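Local coordinates for malate dehydrogenase (Naegleria fowleri, PDB 6UM4), which probably catalyses the reversible, nicotinamide-cofactor-dependent interconversion of malate and oxaloacetate, at residues P286-T291 with Q306-E311. Numbering follows the deposited sequence.
Sequences PDLSFT and QWITNE
Leu288 meets Trp307 and Ile308 where a beta turn packs against helix 305-317, in the alpha/beta C-terminal domain of the lactate/malate dehydrogenase family. The type I turn runs from Leu288 to Thr291 and joins strands 285-287 and 292-293, which flank strand 271-277 in a small antiparallel sheet. The contact is apolar and small, burying 123 Å² in total. One methyl does most of the touching. Leu288 CG lies beside its backbone N and opposite the carbonyl carbon (chi1 -75°), and CD1 extends toward the helix. Leu288 CD1 lies 3.7 Å from Trp307 CZ3, at the edge of the indole and near the ring plane. Trp307 CG is anti to its own backbone N (chi1 172°), which brings the six-membered ring up to the leucine although the CB bond does not aim at it. The Ile308 side chain crosses Leu288 at a slant. Ile308 CG1 is 4.0 Å from Leu288 CD1, and Ile308 CD1 is 4.1 Å from Leu288 CB. Ile308 thus touches both the base and the end methyl of Leu288, while the indole meets the methyl alone. Phe274 and Phe312 also touch Leu288, adding the sheet and the next turn of the helix to the cluster. An Asx turn at Asp287 precedes and overlaps the beta turn, and Asp287 OD2 is bonded to Trp277 NE1. Asp287 OD1 takes two bonds from Ser289. Ser289 OG donates to the syn lone pair of Asp287 OD1 at 2.5 Å, and the backbone N of Ser289 reaches Asp287 OD1 at 2.8 Å from above the carboxylate plane.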
loop_
_atom_site.group_PDB
_atom_site.type_symbol
_atom_site.label_atom_id
_atom_site.label_comp_id
_atom_site.label_asym_id
_atom_site.label_seq_id
_atom_site.Cartn_x
_atom_site.Cartn_y
_atom_site.Cartn_z
ATOM N N PRO A 286 -13.796 -5.810 22.796
ATOM C CA PRO A 286 -14.321 -6.342 21.533
ATOM C C PRO A 286 -15.626 -7.078 21.806
ATOM O O PRO A 286 -15.653 -8.050 22.563
ATOM C CB PRO A 286 -13.217 -7.301 21.064
ATOM C CG PRO A 286 -12.034 -7.072 22.009
ATOM C CD PRO A 286 -12.643 -6.583 23.280
ATOM N N ASP A 287 -16.708 -6.623 21.187
ATOM C CA ASP A 287 -18.051 -7.009 21.602
ATOM C C ASP A 287 -18.662 -7.910 20.537
ATOM O O ASP A 287 -18.953 -7.452 19.426
ATOM C CB ASP A 287 -18.906 -5.761 21.843
ATOM C CG ASP A 287 -20.277 -6.082 22.440
ATOM O OD1 ASP A 287 -20.554 -7.263 22.743
ATOM O OD2 ASP A 287 -21.069 -5.135 22.628
ATOM N N LEU A 288 -18.840 -9.191 20.876
ATOM C CA LEU A 288 -19.511 -10.164 20.025
ATOM C C LEU A 288 -20.985 -10.326 20.372
ATOM O O LEU A 288 -21.649 -11.185 19.782
ATOM C CB LEU A 288 -18.829 -11.539 20.125
ATOM C CG LEU A 288 -17.481 -11.680 19.396
ATOM C CD1 LEU A 288 -16.800 -13.022 19.638
ATOM C CD2 LEU A 288 -17.668 -11.429 17.921
ATOM N N SER A 289 -21.518 -9.516 21.293
ATOM C CA SER A 289 -22.859 -9.787 21.820
ATOM C C SER A 289 -23.915 -9.820 20.724
ATOM O O SER A 289 -24.922 -10.513 20.871
ATOM C CB SER A 289 -23.274 -8.748 22.870
ATOM O OG SER A 289 -22.323 -8.626 23.914
ATOM N N PHE A 290 -23.733 -9.059 19.639
ATOM C CA PHE A 290 -24.752 -8.955 18.600
ATOM C C PHE A 290 -24.326 -9.562 17.272
ATOM O O PHE A 290 -25.064 -9.457 16.286
ATOM C CB PHE A 290 -25.130 -7.484 18.411
ATOM C CG PHE A 290 -25.306 -6.740 19.706
ATOM C CD1 PHE A 290 -26.459 -6.891 20.458
ATOM C CD2 PHE A 290 -24.306 -5.902 20.181
ATOM C CE1 PHE A 290 -26.616 -6.209 21.659
ATOM C CE2 PHE A 290 -24.457 -5.216 21.383
ATOM C CZ PHE A 290 -25.610 -5.369 22.118
ATOM N N THR A 291 -23.157 -10.183 17.221
ATOM C CA THR A 291 -22.566 -10.572 15.951
ATOM C C THR A 291 -23.337 -11.717 15.307
ATOM O O THR A 291 -23.818 -12.629 15.990
ATOM C CB THR A 291 -21.103 -10.944 16.170
ATOM O OG1 THR A 291 -20.448 -9.853 16.840
ATOM C CG2 THR A 291 -20.395 -11.200 14.831
ATOM N N GLN A 306 -16.854 -18.312 27.457
ATOM C CA GLN A 306 -15.524 -18.648 27.956
ATOM C C GLN A 306 -14.474 -18.480 26.867
ATOM O O GLN A 306 -13.360 -18.014 27.137
ATOM C CB GLN A 306 -15.521 -20.061 28.526
ATOM C CG GLN A 306 -16.480 -20.185 29.701
ATOM C CD GLN A 306 -16.321 -21.486 30.467
ATOM O OE1 GLN A 306 -15.534 -22.358 30.080
ATOM N NE2 GLN A 306 -17.075 -21.625 31.566
ATOM N N TRP A 307 -14.805 -18.858 25.630
ATOM C CA TRP A 307 -13.876 -18.621 24.532
ATOM C C TRP A 307 -13.689 -17.123 24.312
ATOM O O TRP A 307 -12.566 -16.650 24.098
ATOM C CB TRP A 307 -14.387 -19.287 23.256
ATOM C CG TRP A 307 -13.577 -18.923 22.031
ATOM C CD1 TRP A 307 -12.378 -19.451 21.653
ATOM C CD2 TRP A 307 -13.913 -17.941 21.038
ATOM N NE1 TRP A 307 -11.950 -18.869 20.479
ATOM C CE2 TRP A 307 -12.876 -17.942 20.080
ATOM C CE3 TRP A 307 -14.998 -17.081 20.855
ATOM C CZ2 TRP A 307 -12.884 -17.102 18.967
ATOM C CZ3 TRP A 307 -15.006 -16.248 19.749
ATOM C CH2 TRP A 307 -13.956 -16.264 18.820
ATOM N N ILE A 308 -14.781 -16.362 24.383
ATOM C CA ILE A 308 -14.694 -14.910 24.258
ATOM C C ILE A 308 -13.729 -14.362 25.293
ATOM O O ILE A 308 -12.811 -13.598 24.977
ATOM C CB ILE A 308 -16.087 -14.275 24.413
ATOM C CG1 ILE A 308 -16.993 -14.694 23.262
ATOM C CG2 ILE A 308 -15.977 -12.759 24.499
ATOM C CD1 ILE A 308 -18.349 -14.075 23.343
ATOM N N THR A 309 -13.922 -14.767 26.549
ATOM C CA THR A 309 -13.163 -14.199 27.654
ATOM C C THR A 309 -11.721 -14.689 27.654
ATOM O O THR A 309 -10.794 -13.915 27.928
ATOM C CB THR A 309 -13.837 -14.554 28.976
ATOM O OG1 THR A 309 -15.137 -13.956 29.009
ATOM C CG2 THR A 309 -13.026 -13.998 30.139
ATOM N N ASN A 310 -11.504 -15.974 27.382
ATOM C CA ASN A 310 -10.170 -16.527 27.563
ATOM C C ASN A 310 -9.317 -16.476 26.309
ATOM O O ASN A 310 -8.088 -16.579 26.414
ATOM C CB ASN A 310 -10.240 -17.973 28.053
ATOM C CG ASN A 310 -10.967 -18.096 29.370
ATOM O OD1 ASN A 310 -10.906 -17.192 30.207
ATOM N ND2 ASN A 310 -11.603 -19.228 29.592
ATOM N N GLU A 311 -9.929 -16.347 25.131
ATOM C CA GLU A 311 -9.136 -16.354 23.917
ATOM C C GLU A 311 -9.428 -15.142 23.047
ATOM O O GLU A 311 -8.526 -14.341 22.771
ATOM C CB GLU A 311 -9.366 -17.652 23.141
ATOM C CG GLU A 311 -8.878 -18.885 23.874
ATOM C CD GLU A 311 -8.897 -20.126 22.996
ATOM O OE1 GLU A 311 -8.282 -20.112 21.898
ATOM O OE2 GLU A 311 -9.554 -21.112 23.399
#